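Long-range contacts in gamma tubulin complex adapter mto2 (Schizosaccharomyces pombe, PDB 6GDJ), which works with mto1 to promote nucleation of at least some cytoplasmic microtubules by recruiting the gamma-tubulin complex to interphase and equatorial organizing centres: residues 4-9 with 35-40; 11-16 with 57-62. One frame throughout, in Å; residues are numbered along the deposited sequence.

Interaction 1: residues 4-9 with 35-40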
ATOM      1  N   ALA A   4       8.188 -11.865 -12.499  1.00 31.14           N
ATOM      2  CA  ALA A   4       6.805 -11.447 -12.577  1.00 32.81           C
ATOM      3  C   ALA A   4       6.542 -10.383 -11.517  1.00 27.99           C
ATOM      4  O   ALA A   4       7.139 -10.398 -10.475  1.00 27.29           O
ATOM      5  CB  ALA A   4       5.885 -12.621 -12.360  1.00 36.96           C
ATOM      6  N   PRO A   5       5.581  -9.499 -11.767  1.00 25.60           N
ATOM      7  CA  PRO A   5       5.185  -8.523 -10.736  1.00 24.16           C
ATOM      8  C   PRO A   5       4.829  -9.156  -9.372  1.00 22.35           C
ATOM      9  O   PRO A   5       5.172  -8.590  -8.335  1.00 24.19           O
ATOM     10  CB  PRO A   5       3.981  -7.828 -11.372  1.00 28.99           C
ATOM     11  CG  PRO A   5       4.270  -7.902 -12.812  1.00 35.19           C
ATOM     12  CD  PRO A   5       4.857  -9.261 -13.030  1.00 34.36           C
ATOM     13  N   LEU A   6       4.141 -10.287  -9.386  1.00 21.93           N
ATOM     14  CA  LEU A   6       3.828 -11.002  -8.157  1.00 23.22           C
ATOM     15  C   LEU A   6       5.071 -11.303  -7.314  1.00 22.73           C
ATOM     16  O   LEU A   6       5.113 -11.039  -6.097  1.00 22.32           O
ATOM     17  CB  LEU A   6       3.109 -12.278  -8.513  1.00 27.91           C
ATOM     18  CG  LEU A   6       2.894 -13.304  -7.427  1.00 31.09           C
ATOM     19  CD1 LEU A   6       2.050 -12.660  -6.388  1.00 32.99           C
ATOM     20  CD2 LEU A   6       2.186 -14.543  -8.020  1.00 39.25           C
ATOM     21  N   SER A   7       6.103 -11.832  -7.978  1.00 22.00           N
ATOM     22  CA  SER A   7       7.373 -12.090  -7.310  1.00 21.77           C
ATOM     23  C   SER A   7       8.112 -10.907  -6.783  1.00 20.21           C
ATOM     24  O   SER A   7       8.639 -10.954  -5.688  1.00 21.90           O
ATOM     25  CB  SER A   7       8.280 -12.857  -8.256  1.00 30.10           C
ATOM     26  OG  SER A   7       7.555 -13.983  -8.613  1.00 40.47           O
ATOM     27  N   THR A   8       8.080  -9.797  -7.510  1.00 20.89           N
ATOM     28  CA  THR A   8       8.706  -8.535  -7.057  1.00 20.52           C
ATOM     29  C   THR A   8       8.050  -8.025  -5.778  1.00 18.11           C
ATOM     30  O   THR A   8       8.712  -7.593  -4.868  1.00 18.63           O
ATOM     31  CB  THR A   8       8.761  -7.439  -8.145  1.00 24.67           C
ATOM     32  OG1 THR A   8       7.500  -6.933  -8.487  1.00 35.06           O
ATOM     33  CG2 THR A   8       9.420  -8.027  -9.353  1.00 24.74           C
ATOM     34  N   MET A   9       6.731  -8.164  -5.767  1.00 19.26           N
ATOM     35  CA  MET A   9       5.939  -7.733  -4.623  1.00 17.26           C
ATOM     36  C   MET A   9       6.198  -8.640  -3.374  1.00 17.14           C
ATOM     37  O   MET A   9       6.452  -8.124  -2.282  1.00 16.70           O
ATOM     38  CB  MET A   9       4.458  -7.738  -4.994  1.00 16.93           C
ATOM     39  CG  MET A   9       3.532  -7.393  -3.867  1.00 17.12           C
ATOM     40  SD  MET A   9       1.768  -7.424  -4.375  1.00 17.58           S
ATOM     41  CE  MET A   9       1.527  -9.162  -4.690  1.00 17.97           C
ATOM     42  N   HIS A  35      -4.545  -9.382  -0.924  1.00 16.09           N
ATOM     43  CA  HIS A  35      -5.598  -9.210  -1.888  1.00 16.80           C
ATOM     44  C   HIS A  35      -5.062  -9.111  -3.319  1.00 16.60           C
ATOM     45  O   HIS A  35      -5.700  -9.606  -4.242  1.00 16.91           O
ATOM     46  CB  HIS A  35      -6.470  -7.987  -1.541  1.00 16.91           C
ATOM     47  CG  HIS A  35      -7.195  -8.126  -0.255  1.00 17.74           C
ATOM     48  ND1 HIS A  35      -7.901  -9.268   0.066  1.00 20.06           N
ATOM     49  CD2 HIS A  35      -7.258  -7.313   0.824  1.00 16.51           C
ATOM     50  CE1 HIS A  35      -8.437  -9.117   1.267  1.00 18.63           C
ATOM     51  NE2 HIS A  35      -8.063  -7.938   1.755  1.00 19.20           N
ATOM     52  N   ALA A  36      -3.871  -8.516  -3.497  1.00 16.17           N
ATOM     53  CA  ALA A  36      -3.267  -8.498  -4.816  1.00 17.17           C
ATOM     54  C   ALA A  36      -2.959  -9.878  -5.317  1.00 16.71           C
ATOM     55  O   ALA A  36      -3.175 -10.194  -6.490  1.00 19.05           O
ATOM     56  CB  ALA A  36      -2.033  -7.606  -4.822  1.00 18.12           C
ATOM     57  N   ILE A  37      -2.458 -10.716  -4.445  1.00 16.97           N
ATOM     58  CA  ILE A  37      -2.211 -12.124  -4.833  1.00 18.60           C
ATOM     59  C   ILE A  37      -3.525 -12.792  -5.298  1.00 17.77           C
ATOM     60  O   ILE A  37      -3.564 -13.477  -6.309  1.00 19.61           O
ATOM     61  CB  ILE A  37      -1.555 -12.938  -3.702  1.00 17.50           C
ATOM     62  CG1 ILE A  37      -0.176 -12.357  -3.385  1.00 19.25           C
ATOM     63  CG2 ILE A  37      -1.514 -14.410  -4.035  1.00 18.91           C
ATOM     64  CD1 ILE A  37       0.432 -12.849  -2.087  1.00 23.11           C
ATOM     65  N   THR A  38      -4.612 -12.570  -4.528  1.00 17.00           N
ATOM     66  CA  THR A  38      -5.907 -13.101  -4.928  1.00 18.02           C
ATOM     67  C   THR A  38      -6.276 -12.645  -6.317  1.00 20.54           C
ATOM     68  O   THR A  38      -6.736 -13.424  -7.121  1.00 21.41           O
ATOM     69  CB  THR A  38      -6.981 -12.761  -3.916  1.00 17.36           C
ATOM     70  OG1 THR A  38      -6.589 -13.217  -2.648  1.00 18.55           O
ATOM     71  CG2 THR A  38      -8.331 -13.310  -4.314  1.00 18.15           C
ATOM     72  N   LEU A  39      -6.084 -11.331  -6.593  1.00 19.09           N
ATOM     73  CA  LEU A  39      -6.429 -10.820  -7.917  1.00 21.67           C
ATOM     74  C   LEU A  39      -5.536 -11.399  -9.037  1.00 22.44           C
ATOM     75  O   LEU A  39      -6.014 -11.689 -10.100  1.00 25.77           O
ATOM     76  CB  LEU A  39      -6.295  -9.281  -7.921  1.00 20.45           C
ATOM     77  CG  LEU A  39      -7.337  -8.540  -7.084  1.00 19.62           C
ATOM     78  CD1 LEU A  39      -6.989  -7.130  -6.813  1.00 21.87           C
ATOM     79  CD2 LEU A  39      -8.674  -8.663  -7.753  1.00 22.60           C
ATOM     80  N   VAL A  40      -4.237 -11.596  -8.792  1.00 19.89           N
ATOM     81  CA  VAL A  40      -3.384 -12.253  -9.807  1.00 24.36           C
ATOM     82  C   VAL A  40      -3.923 -13.635 -10.112  1.00 29.05           C
ATOM     83  O   VAL A  40      -3.936 -14.050 -11.236  1.00 30.91           O
ATOM     84  CB  VAL A  40      -1.956 -12.359  -9.278  1.00 22.46           C
ATOM     85  CG1 VAL A  40      -1.122 -13.293 -10.137  1.00 24.21           C
ATOM     86  CG2 VAL A  40      -1.293 -11.011  -9.168  1.00 23.86           C
TER
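An apolar helix-helix contact, nearly antiparallel, joins the first turn of helix 5-17 to the C-terminal part of helix 23-42. The axes of the two short segments make 165° and come no closer than 10.9 Å, so the gap is bridged by side chains and no hydrogen bond passes between the segments. Leu6 and Met9, one turn apart, do the reaching. Both have CG anti to the backbone N, and Met9 continues straight through chi2 before bending at chi3 (67°), which turns its methyl toward Ile37. Met9 SD thus lies 3.8 Å from Ala36 CB, while Met9 CE sits 3.8 Å from Ile37 CG1. A long, pliable thioether suits this place because it spans a wide separation and ends against a small alanine methyl. Leu6 divides its branches: CD1 meets Ile37 CG1 at 3.8 Å, the two side chains crossing at about a right angle, and CD2 approaches Val40 CG1 more loosely at 4.1 Å. Ile37 CG1 is therefore touched by both Leu6 and Met9. The three helices of this chain form the twin-cysteine dimerisation domain of Mto2, and here helix 46-72 packs against both segments: Met9 and Val40 touch Cys52. Ala4 occupies the N-cap position, and Pro5 follows it, at a position where a missing amide hydrogen costs the helix no bond. The Pro5 carbonyl oxygen takes two bonds, from Met9 N and from Thr8 OG1, the latter in the carbonyl plane on a lone pair at 2.9 Å. On helix 23-42, Thr38 and Leu39 pack against Val47 of the second subunit.

Interaction 2: residues 11-16 with 57-62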
ATOM      1  N   THR A  11       8.881 -10.510  -2.787  1.00 17.09           N
ATOM      2  CA  THR A  11      10.237 -10.284  -2.257  1.00 18.68           C
ATOM      3  C   THR A  11      10.341  -8.992  -1.449  1.00 15.43           C
ATOM      4  O   THR A  11      10.933  -8.912  -0.390  1.00 16.61           O
ATOM      5  CB  THR A  11      11.241 -10.299  -3.413  1.00 19.18           C
ATOM      6  OG1 THR A  11      11.224 -11.610  -3.988  1.00 20.26           O
ATOM      7  CG2 THR A  11      12.670  -9.925  -2.937  1.00 20.12           C
ATOM      8  N   ALA A  12       9.721  -7.911  -1.995  1.00 15.94           N
ATOM      9  CA  ALA A  12       9.756  -6.657  -1.314  1.00 15.71           C
ATOM     10  C   ALA A  12       9.051  -6.674   0.044  1.00 15.20           C
ATOM     11  O   ALA A  12       9.583  -6.096   1.001  1.00 15.66           O
ATOM     12  CB  ALA A  12       9.142  -5.564  -2.203  1.00 16.06           C
ATOM     13  N   LEU A  13       7.932  -7.394   0.137  1.00 15.04           N
ATOM     14  CA  LEU A  13       7.261  -7.538   1.436  1.00 16.07           C
ATOM     15  C   LEU A  13       8.107  -8.333   2.420  1.00 16.47           C
ATOM     16  O   LEU A  13       8.236  -7.968   3.568  1.00 16.09           O
ATOM     17  CB  LEU A  13       5.933  -8.196   1.254  1.00 17.80           C
ATOM     18  CG  LEU A  13       5.174  -8.522   2.539  1.00 18.08           C
ATOM     19  CD1 LEU A  13       4.959  -7.284   3.382  1.00 19.40           C
ATOM     20  CD2 LEU A  13       3.912  -9.242   2.178  1.00 20.07           C
ATOM     21  N   MET A  14       8.717  -9.401   1.920  1.00 15.92           N
ATOM     22  CA  MET A  14       9.565 -10.202   2.795  1.00 16.62           C
ATOM     23  C   MET A  14      10.716  -9.357   3.353  1.00 17.20           C
ATOM     24  O   MET A  14      11.090  -9.480   4.527  1.00 18.10           O
ATOM     25  CB  MET A  14      10.068 -11.413   2.019  1.00 16.04           C
ATOM     26  CG  MET A  14       8.989 -12.439   1.789  1.00 19.31           C
ATOM     27  SD  MET A  14       9.444 -13.855   0.775  1.00 25.32           S
ATOM     28  CE  MET A  14      10.512 -14.647   1.896  1.00 30.13           C
ATOM     29  N   ARG A  15      11.329  -8.506   2.488  1.00 16.37           N
ATOM     30  CA  ARG A  15      12.336  -7.606   2.948  1.00 15.82           C
ATOM     31  C   ARG A  15      11.788  -6.626   4.019  1.00 15.68           C
ATOM     32  O   ARG A  15      12.411  -6.402   5.043  1.00 16.94           O
ATOM     33  CB  ARG A  15      13.023  -6.923   1.804  1.00 16.12           C
ATOM     34  CG  ARG A  15      13.819  -7.870   0.940  1.00 18.45           C
ATOM     35  CD  ARG A  15      14.403  -7.134  -0.272  1.00 19.00           C
ATOM     36  NE  ARG A  15      15.411  -6.155   0.093  1.00 19.70           N
ATOM     37  CZ  ARG A  15      15.743  -5.100  -0.668  1.00 19.93           C
ATOM     38  NH1 ARG A  15      15.229  -4.953  -1.859  1.00 19.73           N
ATOM     39  NH2 ARG A  15      16.603  -4.246  -0.227  1.00 21.74           N
ATOM     40  N   LEU A  16      10.631  -6.009   3.723  1.00 16.31           N
ATOM     41  CA  LEU A  16      10.058  -5.070   4.690  1.00 15.68           C
ATOM     42  C   LEU A  16       9.835  -5.699   6.052  1.00 16.28           C
ATOM     43  O   LEU A  16      10.138  -5.079   7.037  1.00 16.22           O
ATOM     44  CB  LEU A  16       8.731  -4.585   4.129  1.00 16.94           C
ATOM     45  CG  LEU A  16       7.936  -3.658   5.055  1.00 17.53           C
ATOM     46  CD1 LEU A  16       8.769  -2.452   5.464  1.00 19.27           C
ATOM     47  CD2 LEU A  16       6.572  -3.312   4.425  1.00 19.06           C
ATOM     48  N   GLU A  57       6.902  -1.363  -4.806  1.00 16.88           N
ATOM     49  CA  GLU A  57       7.553  -0.080  -4.616  1.00 17.79           C
ATOM     50  C   GLU A  57       7.257   0.585  -3.246  1.00 14.72           C
ATOM     51  O   GLU A  57       8.107   1.219  -2.639  1.00 16.75           O
ATOM     52  CB  GLU A  57       7.217   0.898  -5.784  1.00 18.24           C
ATOM     53  CG  GLU A  57       7.640   0.470  -7.152  1.00 22.26           C
ATOM     54  N   LEU A  58       6.013   0.395  -2.773  1.00 15.85           N
ATOM     55  CA  LEU A  58       5.661   0.895  -1.468  1.00 17.37           C
ATOM     56  C   LEU A  58       6.518   0.218  -0.363  1.00 15.08           C
ATOM     57  O   LEU A  58       7.069   0.863   0.520  1.00 16.34           O
ATOM     58  CB  LEU A  58       4.187   0.612  -1.220  1.00 17.54           C
ATOM     59  CG  LEU A  58       3.772   0.958   0.214  1.00 22.82           C
ATOM     60  CD1 LEU A  58       4.038   2.359   0.647  1.00 21.40           C
ATOM     61  CD2 LEU A  58       2.328   0.602   0.361  1.00 29.30           C
ATOM     62  N   CYS A  59       6.604  -1.100  -0.483  1.00 15.90           N
ATOM     63  CA  CYS A  59       7.385  -1.888   0.481  1.00 16.52           C
ATOM     64  C   CYS A  59       8.838  -1.446   0.461  1.00 16.42           C
ATOM     65  O   CYS A  59       9.454  -1.291   1.493  1.00 16.85           O
ATOM     66  CB  CYS A  59       7.269  -3.373   0.169  1.00 16.18           C
ATOM     67  SG  CYS A  59       5.679  -4.107   0.619  1.00 18.16           S
ATOM     68  N   LEU A  60       9.362  -1.232  -0.739  1.00 17.34           N
ATOM     69  CA  LEU A  60      10.760  -0.786  -0.845  1.00 17.83           C
ATOM     70  C   LEU A  60      11.002   0.639  -0.330  1.00 16.41           C
ATOM     71  O   LEU A  60      12.021   0.984   0.233  1.00 18.01           O
ATOM     72  CB  LEU A  60      11.256  -0.945  -2.274  1.00 17.83           C
ATOM     73  CG  LEU A  60      11.345  -2.396  -2.805  1.00 21.51           C
ATOM     74  CD1 LEU A  60      11.861  -2.381  -4.248  1.00 24.77           C
ATOM     75  CD2 LEU A  60      12.138  -3.255  -1.835  1.00 22.75           C
ATOM     76  N   GLY A  61       9.970   1.504  -0.459  1.00 17.47           N
ATOM     77  CA  GLY A  61      10.094   2.834   0.075  1.00 17.74           C
ATOM     78  C   GLY A  61      10.049   2.824   1.574  1.00 17.00           C
ATOM     79  O   GLY A  61      10.792   3.536   2.211  1.00 18.29           O
ATOM     80  N   LEU A  62       9.200   1.917   2.140  1.00 17.64           N
ATOM     81  CA  LEU A  62       9.198   1.727   3.604  1.00 18.55           C
ATOM     82  C   LEU A  62      10.518   1.141   4.144  1.00 18.09           C
ATOM     83  O   LEU A  62      11.035   1.577   5.156  1.00 19.78           O
ATOM     84  CB  LEU A  62       8.014   0.843   4.037  1.00 18.93           C
ATOM     85  CG  LEU A  62       6.639   1.477   3.822  1.00 18.39           C
ATOM     86  CD1 LEU A  62       5.584   0.421   3.916  1.00 17.69           C
ATOM     87  CD2 LEU A  62       6.425   2.602   4.839  1.00 18.68           C
TER
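Helices 5-17 and 46-72 run roughly parallel here, their short axes inclined at 25° and only 8.3 Å apart at closest approach, with the CA atoms of Ala12 and Cys59 5.6 Å from each other. Small side chains permit this closeness: Ala12 CB meets Cys59 CB at 3.7 Å, and the Ala12 carbonyl oxygen also lies against that CB. Cys59 SG, anti to its own carbonyl carbon, is directed toward the backbone of Leu13 and lies 3.9 Å from Leu13 CA. Leu16, one turn beyond Ala12, has CG anti to the backbone N and lays both methyls against the Cys59-Leu62 side of helix 46-72. Leu16 CD1 touches Leu62 CB at 3.7 Å, whereas Leu16 CD2 touches both Leu62 CD1 and Cys59 SG, 4.0 Å from the latter. An alanine in place of Leu16 would remove both methyls and would probably loosen the packing around Leu62 and the Cys59 sulphur. On the more exposed flank Leu60 brings CD2 to 3.8 Å from Ala12 CB, and the bent Arg15 chain sets Arg15 NH1 obliquely 3.5 Å from Leu60 CD2. A flexible arginine suits this edge, since it can reach alongside a leucine methyl while its NH2 bonds a bound glycerol, probably from the crystallisation liquor. Val29 of helix 23-42 also packs on Cys59, and Leu58 meets Leu58 of the second subunit, placing this seam in the dimerisation domain beside the subunit interface. With no hydrogen bond crossing between the segments, the contact depends on close apolar fit, and the buried cysteine sulphur serves in it as a compact packing group.

From the N terminus, helix 5-17 supplies the first segment of both contacts, its opening turn to interaction 1 and its later turns to interaction 2. The chain then passes into helix 23-42, where residues 35-40 return to 4-9 and close a loop with 25 residues between the segments. After the turn into helix 46-72, residues 57-62 come back to 11-16, closing a longer loop of 40 intervening residues. The segments alternate along the sequence, so the two loops cross instead of nesting. Their centres are 13 Å apart, and together they tie the short first helix to both longer ones; both also adjoin the second subunit.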